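Long-range contacts in bifunctional protein PutA (Bdellovibrio bacteriovorus, PDB 5UR2), which probably converts proline to glutamate in two steps, joining a flavin-dependent proline dehydrogenase to an NAD+-dependent L-glutamate gamma-semialdehyde dehydrogenase in one chain: residues Asn660-Lys665 and Gly689-Leu694; Gly748-Val753 and Asn897-Ala902; Leu581-Pro586 and Ala639-Pro644; Asp829-Thr834 and Ala874-Pro879. All coordinates share one frame; numbering follows the deposited sequence.

Contact 1 (Asn660-Lys665 and Gly689-Leu694); sequences NTVVMK and GVINFL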
loop_
_atom_site.group_PDB
_atom_site.type_symbol
_atom_site.label_atom_id
_atom_site.label_comp_id
_atom_site.label_asym_id
_atom_site.label_seq_id
_atom_site.Cartn_x
_atom_site.Cartn_y
_atom_site.Cartn_z
ATOM N N ASN B 660 7.370 18.012 4.700
ATOM C CA ASN B 660 7.910 18.524 5.953
ATOM C C ASN B 660 9.094 19.444 5.689
ATOM O O ASN B 660 9.704 19.413 4.618
ATOM C CB ASN B 660 8.322 17.370 6.861
ATOM C CG ASN B 660 7.195 16.380 7.076
ATOM O OD1 ASN B 660 6.282 16.622 7.890
ATOM N ND2 ASN B 660 7.236 15.262 6.339
ATOM N N THR B 661 9.420 20.270 6.676
ATOM C CA THR B 661 10.692 20.985 6.643
ATOM C C THR B 661 11.678 20.279 7.570
ATOM O O THR B 661 11.302 19.408 8.362
ATOM C CB THR B 661 10.523 22.466 7.012
ATOM O OG1 THR B 661 9.991 22.593 8.331
ATOM C CG2 THR B 661 9.559 23.140 6.025
ATOM N N VAL B 662 12.953 20.648 7.454
ATOM C CA VAL B 662 14.045 19.837 7.987
ATOM C C VAL B 662 15.094 20.709 8.663
ATOM O O VAL B 662 15.488 21.752 8.135
ATOM C CB VAL B 662 14.713 19.013 6.862
ATOM C CG1 VAL B 662 15.964 18.328 7.389
ATOM C CG2 VAL B 662 13.737 18.000 6.285
ATOM N N VAL B 663 15.552 20.277 9.838
ATOM C CA VAL B 663 16.814 20.730 10.408
ATOM C C VAL B 663 17.712 19.503 10.459
ATOM O O VAL B 663 17.402 18.534 11.166
ATOM C CB VAL B 663 16.652 21.337 11.803
ATOM C CG1 VAL B 663 18.029 21.788 12.319
ATOM C CG2 VAL B 663 15.649 22.487 11.779
ATOM N N MET B 664 18.794 19.511 9.696
ATOM C CA MET B 664 19.691 18.364 9.676
ATOM C C MET B 664 20.941 18.687 10.490
ATOM O O MET B 664 21.541 19.757 10.333
ATOM C CB MET B 664 20.044 17.940 8.248
ATOM C CG MET B 664 20.719 19.000 7.392
ATOM S SD MET B 664 21.349 18.227 5.884
ATOM C CE MET B 664 21.288 19.574 4.731
ATOM N N LYS B 665 21.289 17.766 11.392
ATOM C CA LYS B 665 22.443 17.829 12.278
ATOM C C LYS B 665 23.383 16.700 11.877
ATOM O O LYS B 665 23.239 15.565 12.350
ATOM C CB LYS B 665 22.002 17.678 13.737
ATOM C CG LYS B 665 22.832 18.458 14.738
ATOM C CD LYS B 665 24.285 18.038 14.745
ATOM C CE LYS B 665 24.454 16.651 15.341
ATOM N NZ LYS B 665 25.883 16.214 15.382
ATOM N N GLY B 689 14.777 27.968 4.271
ATOM C CA GLY B 689 14.168 27.443 5.480
ATOM C C GLY B 689 13.556 26.060 5.354
ATOM O O GLY B 689 13.284 25.432 6.382
ATOM N N VAL B 690 13.324 25.564 4.132
ATOM C CA VAL B 690 12.751 24.226 3.983
ATOM C C VAL B 690 13.712 23.181 4.529
ATOM O O VAL B 690 13.308 22.254 5.241
ATOM C CB VAL B 690 12.375 23.962 2.510
ATOM C CG1 VAL B 690 11.911 22.505 2.298
ATOM C CG2 VAL B 690 11.266 24.950 2.060
ATOM N N ILE B 691 15.006 23.349 4.256
ATOM C CA ILE B 691 16.053 22.482 4.776
ATOM C C ILE B 691 17.120 23.371 5.406
ATOM O O ILE B 691 17.578 24.329 4.778
ATOM C CB ILE B 691 16.639 21.589 3.660
ATOM C CG1 ILE B 691 15.563 20.615 3.164
ATOM C CG2 ILE B 691 17.842 20.808 4.151
ATOM C CD1 ILE B 691 15.848 19.986 1.824
ATOM N N ASN B 692 17.478 23.094 6.659
ATOM C CA ASN B 692 18.479 23.883 7.362
ATOM C C ASN B 692 19.635 22.999 7.806
ATOM O O ASN B 692 19.435 21.852 8.214
ATOM C CB ASN B 692 17.869 24.613 8.560
ATOM C CG ASN B 692 16.698 25.491 8.157
ATOM O OD1 ASN B 692 16.876 26.658 7.803
ATOM N ND2 ASN B 692 15.498 24.909 8.142
ATOM N N PHE B 693 20.842 23.551 7.724
ATOM C CA PHE B 693 22.093 22.828 7.916
ATOM C C PHE B 693 22.715 23.264 9.237
ATOM O O PHE B 693 23.208 24.396 9.355
ATOM C CB PHE B 693 23.034 23.111 6.758
ATOM C CG PHE B 693 24.346 22.385 6.841
ATOM C CD1 PHE B 693 24.399 21.003 6.749
ATOM C CD2 PHE B 693 25.535 23.092 6.939
ATOM C CE1 PHE B 693 25.619 20.337 6.773
ATOM C CE2 PHE B 693 26.760 22.439 6.969
ATOM C CZ PHE B 693 26.806 21.064 6.890
ATOM N N LEU B 694 22.709 22.362 10.220
ATOM C CA LEU B 694 23.042 22.686 11.608
ATOM C C LEU B 694 24.162 21.780 12.108
ATOM O O LEU B 694 23.928 20.892 12.939
ATOM C CB LEU B 694 21.806 22.547 12.501
ATOM C CG LEU B 694 21.977 23.042 13.947
ATOM C CD1 LEU B 694 22.035 24.561 14.001
ATOM C CD2 LEU B 694 20.877 22.519 14.841
#

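Contact 2 (Gly748-Val753 and Asn897-Ala902); sequences GGKNAV and NSTEYA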
loop_
_atom_site.group_PDB
_atom_site.type_symbol
_atom_site.label_atom_id
_atom_site.label_comp_id
_atom_site.label_asym_id
_atom_site.label_seq_id
_atom_site.Cartn_x
_atom_site.Cartn_y
_atom_site.Cartn_z
ATOM N N GLY B 748 21.647 -0.495 14.812
ATOM C CA GLY B 748 22.763 -1.420 14.714
ATOM C C GLY B 748 22.383 -2.878 14.925
ATOM O O GLY B 748 21.230 -3.241 15.187
ATOM N N GLY B 749 23.408 -3.728 14.807
ATOM C CA GLY B 749 23.210 -5.162 14.860
ATOM C C GLY B 749 24.453 -5.888 15.320
ATOM O O GLY B 749 25.516 -5.296 15.522
ATOM N N LYS B 750 24.274 -7.191 15.542
ATOM C CA LYS B 750 25.349 -8.148 15.799
ATOM C C LYS B 750 25.067 -9.299 14.844
ATOM O O LYS B 750 24.512 -10.326 15.237
ATOM C CB LYS B 750 25.377 -8.605 17.257
ATOM C CG LYS B 750 26.583 -9.443 17.628
ATOM C CD LYS B 750 27.856 -8.609 17.625
ATOM C CE LYS B 750 29.106 -9.451 17.883
ATOM N NZ LYS B 750 30.339 -8.597 17.929
ATOM N N ASN B 751 25.401 -9.097 13.575
ATOM C CA ASN B 751 24.865 -9.906 12.494
ATOM C C ASN B 751 25.717 -11.144 12.224
ATOM O O ASN B 751 26.947 -11.069 12.156
ATOM C CB ASN B 751 24.760 -9.041 11.243
ATOM C CG ASN B 751 24.137 -7.696 11.541
ATOM O OD1 ASN B 751 22.958 -7.615 11.923
ATOM N ND2 ASN B 751 24.919 -6.633 11.391
ATOM N N ALA B 752 25.043 -12.276 12.024
ATOM C CA ALA B 752 25.699 -13.557 11.842
ATOM C C ALA B 752 25.465 -14.082 10.428
ATOM O O ALA B 752 24.435 -13.812 9.805
ATOM C CB ALA B 752 25.200 -14.577 12.871
ATOM N N VAL B 753 26.450 -14.815 9.920
ATOM C CA VAL B 753 26.304 -15.637 8.725
ATOM C C VAL B 753 26.475 -17.094 9.150
ATOM O O VAL B 753 27.453 -17.440 9.826
ATOM C CB VAL B 753 27.325 -15.244 7.641
ATOM C CG1 VAL B 753 27.155 -16.138 6.405
ATOM C CG2 VAL B 753 27.153 -13.779 7.264
ATOM N N ASN B 897 20.105 -16.363 16.984
ATOM C CA ASN B 897 18.973 -15.644 17.549
ATOM C C ASN B 897 19.213 -15.127 18.967
ATOM O O ASN B 897 18.309 -14.521 19.543
ATOM C CB ASN B 897 17.740 -16.553 17.546
ATOM C CG ASN B 897 17.156 -16.731 16.166
ATOM O OD1 ASN B 897 17.226 -15.834 15.315
ATOM N ND2 ASN B 897 16.591 -17.902 15.923
ATOM N N SER B 898 20.404 -15.321 19.528
ATOM C CA SER B 898 20.637 -15.127 20.948
ATOM C C SER B 898 21.097 -13.718 21.320
ATOM O O SER B 898 21.450 -13.499 22.479
ATOM C CB SER B 898 21.676 -16.149 21.430
ATOM O OG SER B 898 22.973 -15.852 20.892
ATOM N N THR B 899 21.094 -12.758 20.394
ATOM C CA THR B 899 21.581 -11.421 20.705
ATOM C C THR B 899 20.426 -10.457 20.980
ATOM O O THR B 899 19.244 -10.791 20.882
ATOM C CB THR B 899 22.469 -10.837 19.586
ATOM O OG1 THR B 899 21.656 -10.348 18.509
ATOM C CG2 THR B 899 23.460 -11.860 19.036
ATOM N N GLU B 900 20.812 -9.225 21.331
ATOM C CA GLU B 900 19.917 -8.089 21.476
ATOM C C GLU B 900 19.356 -7.601 20.147
ATOM O O GLU B 900 18.379 -6.851 20.144
ATOM C CB GLU B 900 20.694 -6.932 22.114
ATOM C CG GLU B 900 20.444 -6.662 23.574
ATOM C CD GLU B 900 21.185 -5.408 24.047
ATOM O OE1 GLU B 900 22.112 -4.937 23.346
ATOM O OE2 GLU B 900 20.822 -4.880 25.118
ATOM N N TYR B 901 19.942 -8.012 19.033
ATOM C CA TYR B 901 19.746 -7.362 17.752
ATOM C C TYR B 901 19.051 -8.281 16.758
ATOM O O TYR B 901 19.035 -9.507 16.906
ATOM C CB TYR B 901 21.094 -6.897 17.184
ATOM C CG TYR B 901 21.778 -5.846 18.036
ATOM C CD1 TYR B 901 21.316 -4.526 18.042
ATOM C CD2 TYR B 901 22.895 -6.156 18.812
ATOM C CE1 TYR B 901 21.937 -3.556 18.806
ATOM C CE2 TYR B 901 23.524 -5.186 19.587
ATOM C CZ TYR B 901 23.040 -3.892 19.584
ATOM O OH TYR B 901 23.662 -2.921 20.339
ATOM N N ALA B 902 18.470 -7.663 15.735
ATOM C CA ALA B 902 17.738 -8.399 14.715
ATOM C C ALA B 902 17.741 -7.587 13.420
ATOM O O ALA B 902 16.696 -7.267 12.839
ATOM C CB ALA B 902 16.323 -8.702 15.208
HETATM O O HOH W 1 21.326 -11.074 14.814
#

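Contact 3 (Leu581-Pro586 and Ala639-Pro644); sequences LEVGKP and APWNFP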
loop_
_atom_site.group_PDB
_atom_site.type_symbol
_atom_site.label_atom_id
_atom_site.label_comp_id
_atom_site.label_asym_id
_atom_site.label_seq_id
_atom_site.Cartn_x
_atom_site.Cartn_y
_atom_site.Cartn_z
ATOM N N LEU B 581 38.287 11.141 1.340
ATOM C CA LEU B 581 39.236 11.882 2.171
ATOM C C LEU B 581 38.710 12.134 3.586
ATOM O O LEU B 581 39.470 12.009 4.550
ATOM C CB LEU B 581 39.603 13.209 1.493
ATOM C CG LEU B 581 40.387 13.132 0.175
ATOM C CD1 LEU B 581 40.496 14.491 -0.463
ATOM C CD2 LEU B 581 41.787 12.595 0.468
ATOM N N GLU B 582 37.427 12.494 3.743
ATOM C CA GLU B 582 36.930 12.858 5.068
ATOM C C GLU B 582 36.558 11.641 5.906
ATOM O O GLU B 582 36.753 11.648 7.123
ATOM C CB GLU B 582 35.710 13.783 4.964
ATOM C CG GLU B 582 35.286 14.333 6.310
ATOM C CD GLU B 582 33.940 15.049 6.288
ATOM O OE1 GLU B 582 33.136 14.810 5.371
ATOM O OE2 GLU B 582 33.678 15.869 7.195
ATOM N N VAL B 583 36.025 10.590 5.288
ATOM C CA VAL B 583 35.493 9.452 6.036
ATOM C C VAL B 583 36.326 8.179 5.865
ATOM O O VAL B 583 36.085 7.201 6.587
ATOM C CB VAL B 583 34.019 9.192 5.653
ATOM C CG1 VAL B 583 33.336 8.305 6.654
ATOM C CG2 VAL B 583 33.274 10.506 5.553
ATOM N N GLY B 584 37.317 8.164 4.968
ATOM C CA GLY B 584 38.102 6.958 4.744
ATOM C C GLY B 584 37.384 5.895 3.935
ATOM O O GLY B 584 37.764 4.720 3.980
ATOM N N LYS B 585 36.365 6.269 3.178
ATOM C CA LYS B 585 35.632 5.290 2.385
ATOM C C LYS B 585 36.447 4.919 1.146
ATOM O O LYS B 585 36.821 5.812 0.377
ATOM C CB LYS B 585 34.270 5.867 2.010
ATOM C CG LYS B 585 33.359 6.008 3.243
ATOM C CD LYS B 585 31.862 6.036 2.922
ATOM C CE LYS B 585 31.285 4.676 2.642
ATOM N NZ LYS B 585 29.805 4.744 2.511
ATOM N N PRO B 586 36.754 3.634 0.923
ATOM C CA PRO B 586 37.429 3.234 -0.322
ATOM C C PRO B 586 36.604 3.620 -1.542
ATOM O O PRO B 586 35.383 3.787 -1.461
ATOM C CB PRO B 586 37.541 1.709 -0.194
ATOM C CG PRO B 586 37.480 1.449 1.295
ATOM C CD PRO B 586 36.563 2.502 1.849
ATOM N N ALA B 639 21.992 12.231 11.579
ATOM C CA ALA B 639 22.478 11.253 10.622
ATOM C C ALA B 639 23.853 10.735 11.020
ATOM O O ALA B 639 24.621 11.430 11.690
ATOM C CB ALA B 639 22.552 11.847 9.208
ATOM N N PRO B 640 24.194 9.526 10.616
ATOM C CA PRO B 640 25.502 8.961 10.981
ATOM C C PRO B 640 26.595 9.349 9.995
ATOM O O PRO B 640 26.340 10.078 9.028
ATOM C CB PRO B 640 25.237 7.454 10.956
ATOM C CG PRO B 640 24.278 7.313 9.805
ATOM C CD PRO B 640 23.374 8.568 9.863
ATOM N N TRP B 641 27.824 8.887 10.249
ATOM C CA TRP B 641 28.962 9.176 9.383
ATOM C C TRP B 641 29.309 8.040 8.429
ATOM O O TRP B 641 30.070 8.269 7.483
ATOM C CB TRP B 641 30.205 9.514 10.225
ATOM C CG TRP B 641 30.423 8.532 11.332
ATOM C CD1 TRP B 641 30.031 8.660 12.642
ATOM C CD2 TRP B 641 31.049 7.242 11.223
ATOM N NE1 TRP B 641 30.394 7.534 13.356
ATOM C CE2 TRP B 641 31.006 6.646 12.506
ATOM C CE3 TRP B 641 31.627 6.527 10.164
ATOM C CZ2 TRP B 641 31.522 5.377 12.754
ATOM C CZ3 TRP B 641 32.144 5.270 10.409
ATOM C CH2 TRP B 641 32.086 4.704 11.698
ATOM N N ASN B 642 28.812 6.814 8.658
ATOM C CA ASN B 642 29.370 5.680 7.917
ATOM C C ASN B 642 28.826 5.563 6.496
ATOM O O ASN B 642 29.490 4.974 5.636
ATOM C CB ASN B 642 29.165 4.376 8.682
ATOM C CG ASN B 642 27.723 3.949 8.746
ATOM O OD1 ASN B 642 26.813 4.776 8.780
ATOM N ND2 ASN B 642 27.505 2.640 8.801
ATOM N N PHE B 643 27.620 6.060 6.227
ATOM C CA PHE B 643 27.134 6.264 4.861
ATOM C C PHE B 643 26.832 7.753 4.763
ATOM O O PHE B 643 25.664 8.165 4.827
ATOM C CB PHE B 643 25.920 5.397 4.532
ATOM C CG PHE B 643 26.251 3.943 4.364
ATOM C CD1 PHE B 643 26.360 3.115 5.468
ATOM C CD2 PHE B 643 26.467 3.408 3.103
ATOM C CE1 PHE B 643 26.683 1.767 5.324
ATOM C CE2 PHE B 643 26.787 2.060 2.943
ATOM C CZ PHE B 643 26.901 1.241 4.069
ATOM N N PRO B 644 27.866 8.582 4.597
ATOM C CA PRO B 644 27.748 10.002 4.975
ATOM C C PRO B 644 26.870 10.836 4.056
ATOM O O PRO B 644 26.360 11.863 4.513
ATOM C CB PRO B 644 29.206 10.488 4.976
ATOM C CG PRO B 644 29.916 9.555 4.037
ATOM C CD PRO B 644 29.231 8.220 4.169
#

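Contact 4 (Asp829-Thr834 and Ala874-Pro879); sequences DRILGT and AEIFGP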
loop_
_atom_site.group_PDB
_atom_site.type_symbol
_atom_site.label_atom_id
_atom_site.label_comp_id
_atom_site.label_asym_id
_atom_site.label_seq_id
_atom_site.Cartn_x
_atom_site.Cartn_y
_atom_site.Cartn_z
ATOM N N ASP B 829 40.864 3.580 19.217
ATOM C CA ASP B 829 41.270 3.128 20.549
ATOM C C ASP B 829 40.267 2.145 21.136
ATOM O O ASP B 829 40.651 1.174 21.797
ATOM C CB ASP B 829 41.476 4.322 21.485
ATOM C CG ASP B 829 42.705 5.152 21.113
ATOM O OD1 ASP B 829 43.635 4.620 20.488
ATOM O OD2 ASP B 829 42.742 6.344 21.428
ATOM N N ARG B 830 38.973 2.398 20.935
ATOM C CA ARG B 830 37.959 1.481 21.439
ATOM C C ARG B 830 38.113 0.099 20.808
ATOM O O ARG B 830 38.070 -0.925 21.501
ATOM C CB ARG B 830 36.568 2.061 21.167
ATOM C CG ARG B 830 35.429 1.148 21.543
ATOM C CD ARG B 830 34.069 1.753 21.185
ATOM N NE ARG B 830 33.884 1.982 19.750
ATOM C CZ ARG B 830 33.723 1.008 18.859
ATOM N NH1 ARG B 830 33.736 -0.257 19.252
ATOM N NH2 ARG B 830 33.547 1.294 17.576
ATOM N N ILE B 831 38.323 0.059 19.492
ATOM C CA ILE B 831 38.413 -1.213 18.788
ATOM C C ILE B 831 39.670 -1.973 19.191
ATOM O O ILE B 831 39.620 -3.182 19.448
ATOM C CB ILE B 831 38.358 -0.977 17.272
ATOM C CG1 ILE B 831 36.972 -0.436 16.883
ATOM C CG2 ILE B 831 38.661 -2.281 16.537
ATOM C CD1 ILE B 831 36.926 0.143 15.483
ATOM N N LEU B 832 40.817 -1.290 19.259
ATOM C CA LEU B 832 42.028 -1.971 19.711
ATOM C C LEU B 832 41.886 -2.474 21.145
ATOM O O LEU B 832 42.500 -3.481 21.515
ATOM C CB LEU B 832 43.247 -1.055 19.593
ATOM C CG LEU B 832 44.114 -1.271 18.354
ATOM C CD1 LEU B 832 43.365 -0.917 17.091
ATOM C CD2 LEU B 832 45.443 -0.531 18.465
ATOM N N GLY B 833 41.115 -1.772 21.974
ATOM C CA GLY B 833 40.858 -2.277 23.311
ATOM C C GLY B 833 40.038 -3.555 23.303
ATOM O O GLY B 833 40.346 -4.505 24.029
ATOM N N THR B 834 38.998 -3.609 22.466
ATOM C CA THR B 834 38.224 -4.838 22.336
ATOM C C THR B 834 39.103 -5.979 21.834
ATOM O O THR B 834 39.017 -7.112 22.326
ATOM C CB THR B 834 37.047 -4.604 21.385
ATOM O OG1 THR B 834 36.152 -3.670 21.983
ATOM C CG2 THR B 834 36.291 -5.903 21.113
ATOM N N ALA B 874 28.184 -7.891 21.936
ATOM C CA ALA B 874 28.262 -6.437 21.853
ATOM C C ALA B 874 28.734 -6.012 20.471
ATOM O O ALA B 874 29.684 -6.582 19.926
ATOM C CB ALA B 874 29.217 -5.887 22.923
ATOM N N GLU B 875 28.066 -5.008 19.901
ATOM C CA GLU B 875 28.438 -4.532 18.570
ATOM C C GLU B 875 29.753 -3.773 18.651
ATOM O O GLU B 875 29.940 -2.940 19.539
ATOM C CB GLU B 875 27.348 -3.635 17.975
ATOM C CG GLU B 875 27.660 -3.138 16.553
ATOM C CD GLU B 875 26.586 -2.194 16.001
ATOM O OE1 GLU B 875 26.145 -1.305 16.764
ATOM O OE2 GLU B 875 26.204 -2.320 14.804
ATOM N N ILE B 876 30.673 -4.069 17.732
ATOM C CA ILE B 876 31.998 -3.477 17.769
ATOM C C ILE B 876 32.170 -2.386 16.721
ATOM O O ILE B 876 32.900 -1.420 16.968
ATOM C CB ILE B 876 33.075 -4.564 17.595
ATOM C CG1 ILE B 876 32.922 -5.657 18.661
ATOM C CG2 ILE B 876 34.461 -3.944 17.661
ATOM C CD1 ILE B 876 33.854 -6.869 18.443
ATOM N N PHE B 877 31.503 -2.502 15.571
ATOM C CA PHE B 877 31.618 -1.521 14.491
ATOM C C PHE B 877 33.069 -1.378 14.043
ATOM O O PHE B 877 33.566 -0.272 13.822
ATOM C CB PHE B 877 31.032 -0.165 14.898
ATOM C CG PHE B 877 30.071 0.393 13.894
ATOM C CD1 PHE B 877 28.800 -0.166 13.750
ATOM C CD2 PHE B 877 30.431 1.467 13.093
ATOM C CE1 PHE B 877 27.904 0.331 12.819
ATOM C CE2 PHE B 877 29.548 1.972 12.157
ATOM C CZ PHE B 877 28.274 1.405 12.021
ATOM N N GLY B 878 33.751 -2.517 13.927
ATOM C CA GLY B 878 35.128 -2.570 13.511
ATOM C C GLY B 878 35.420 -3.877 12.798
ATOM O O GLY B 878 34.549 -4.748 12.659
ATOM N N PRO B 879 36.714 -4.042 12.286
ATOM C CA PRO B 879 37.061 -5.238 11.495
ATOM C C PRO B 879 37.404 -6.433 12.382
ATOM O O PRO B 879 38.530 -6.935 12.392
ATOM C CB PRO B 879 38.255 -4.742 10.668
ATOM C CG PRO B 879 38.934 -3.758 11.569
ATOM C CD PRO B 879 37.829 -3.077 12.356
#

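Contact 1 (Asn660-Lys665 and Gly689-Leu694)
M664 lies against I691 and F693 on the neighbouring parallel strand, and its terminal methyl fills the dip between those two side chains. CE of M664 sits 3.7 Å from CG2 of I691 and reaches the F693 ring obliquely at CD1. The methionine begins with CG wedged between the backbone N and the carbonyl carbon (chi1 59°) and then runs out extended, a slender, flexible shape suited to a narrow groove. V662, on the same side, presses its CB against CG1 of I691 at 4.1 Å. Helices 646-657 and 671-684 cover this apolar face.

On the other face, V663 and N692 pack beneath helix 532-549. V663 CG1 nests against L694, 3.9 Å from its CB, a compact branched bump meeting the start of a longer side chain. N692 is the polar exception, and its amide is put to use: ND2 gives one bond to V662 O at 3.2 Å and another to G689 O at 2.9 Å, stitching the turn before its strand to the adjacent strand. N692 N also donates to V662 O, at 2.8 Å and from the opposite face of that carbonyl plane, so one buried oxygen is held by two donors. OD1 of N692 accepts from N502 N. The backbone ladder continues with M664 N to N692 O, nearly straight at 175°, and L694 N to M664 O.

Strand 661-665, helix 671-684 and strand 691-693 make up a beta-alpha-beta unit of the Rossmann-like nucleotide-binding domain of aldehyde dehydrogenases.

Contact 2 (Gly748-Val753 and Asn897-Ala902)
The Y901 ring is sandwiched: its own neighbour E900 lays CB on one face, and the backbone of G749 covers the opposite face, with G749 N 3.9 Å above the plane and offset toward the rim. G748 O comes in obliquely, 3.1 Å from Y901 CD1, and itself accepts a hydrogen bond from S949 OG. Across the ring, CD2 of Y901 meets CB of K750 at 3.8 Å. The two glycines suit their own chain: at G748 (phi 100°) a beta carbon would be jammed against the carbonyl O of the preceding residue, and one on G749 would run into N751 OD1.

T899 adds a second, apolar patch: its CG2 touches K750 CB at 4.2 Å, the two side chains crossing at about a right angle. Its hydroxyl stands between the backbone N and the carbonyl carbon (chi1 79°), where OG1 accepts from Y901 N at 2.9 Å. This is an ST turn, closed just ahead of the tyrosine. K750 offers only its aliphatic base here, since its chain bends away and NZ is held by L871 O and A874 O. Near E900, Q738 of the second subunit packs alongside.

G748 lies close to the predicted active-site residues C780 and E746. N751 links the three strands at their start, its OD1 accepting from T904 N and its ND2 giving to the carbonyls of C780 and A782. From here strand 751-755 runs on between strands 783-789 and 901-908, parallel to both.

Contact 3 (Leu581-Pro586 and Ala639-Pro644)
W641 is the first residue of its loop to meet the helix end, its carbonyl O lying 3.4 Å from V583 CG1. The same methyl of this branched, apolar valine touches the indole only loosely and obliquely at CE3. N642 follows with its backbone: its O takes a hydrogen bond from K585 NZ at 3.1 Å, in the carbonyl plane and on a lone pair. The N642 side chain turns the other way, giving its ND2 to Q778 O. At F643 the same ammonium approaches the ring obliquely in an off-centre cation-pi contact, 4.2 Å from NZ to the ring centroid and 34° off the normal. P644 completes the set: its CG packs on V583 CG2 at 3.8 Å, while its CD meets K585 CD tip to tip at 3.6 Å.

A lysine suits this place because its long chain reaches past the tip of the proline and, bending at chi3 (78°), brings the charge to a carbonyl and a ring together. D593 forms a salt bridge with NZ and F775 adds a second cation-pi partner, which should favour the charged form. G584, with positive phi, lets the chain leave helix 572-583.

The sequence PWNFP is a signature of aldehyde dehydrogenases. Its asparagine lines the oxyanion hole in relatives, and N642, about 5 Å from the predicted active-site C780 between side chains, is placed consistently with that.

Contact 4 (Asp829-Thr834 and Ala874-Pro879)
I876 O is gripped end-on by the guanidinium of R830: NH1 donates at 2.7 Å and NH2 at 2.9 Å, both to this one oxygen. The carbonyl lies at the edge of the guanidinium, in its plane, so both N-H groups converge on it, although neither bond is straight (145° and 136°). Arginine fits because its chain runs out from the helix and then turns at chi3 (62°) to present that edge. NH2 also rests 4.0 Å from F877 CB.

The rest of the contact is apolar. I831 points its CD1 at the backbone, 3.8 Å from G878 CA and equally far from F877 O. A beta carbon on G878 would collide with that methyl, and its absence lets the isoleucine tip press against the main chain. I831 CG2 touches P879 CD more loosely, at 4.3 Å. One helical turn on, T834 turns its methyl outward, placing CG2 3.7 Å from I876 CD1, while I876 CG2 passes beside R830 NH1. Helix 825-841 thus offers three neighbouring side chains to the loop.

The loop carries the EIFGP sequence, a form of the E-x-F-G-P motif of aldehyde dehydrogenases. F877 touches N642 and lies about 4 Å from predicted active-site C780 between side chains, and E875 OE2 accepts from G749 N. In relatives the glutamate and phenylalanine of this motif border the NAD+ site, and the position here is consistent with that.

All four contacts belong to the aldehyde dehydrogenase part of the chain. From the N terminus, contact 3 closes first, bringing the loop after strand 623-638 back to the end of helix 572-583. Contact 1 then closes the short beta-alpha-beta excursion through helix 671-684. Contact 2 opens next and spans the longest loop, from 748-753 to 897-902, with contact 4 nested inside it; no loops cross. Contacts 2 and 4 touch directly through K750 and G749, and contacts 3 and 4 meet where W641 and N642 pack on F877. Contacts 2, 3 and 4 thus gather around predicted active-site C780, whereas contact 1 lies away from that site, in the nucleotide-binding sheet.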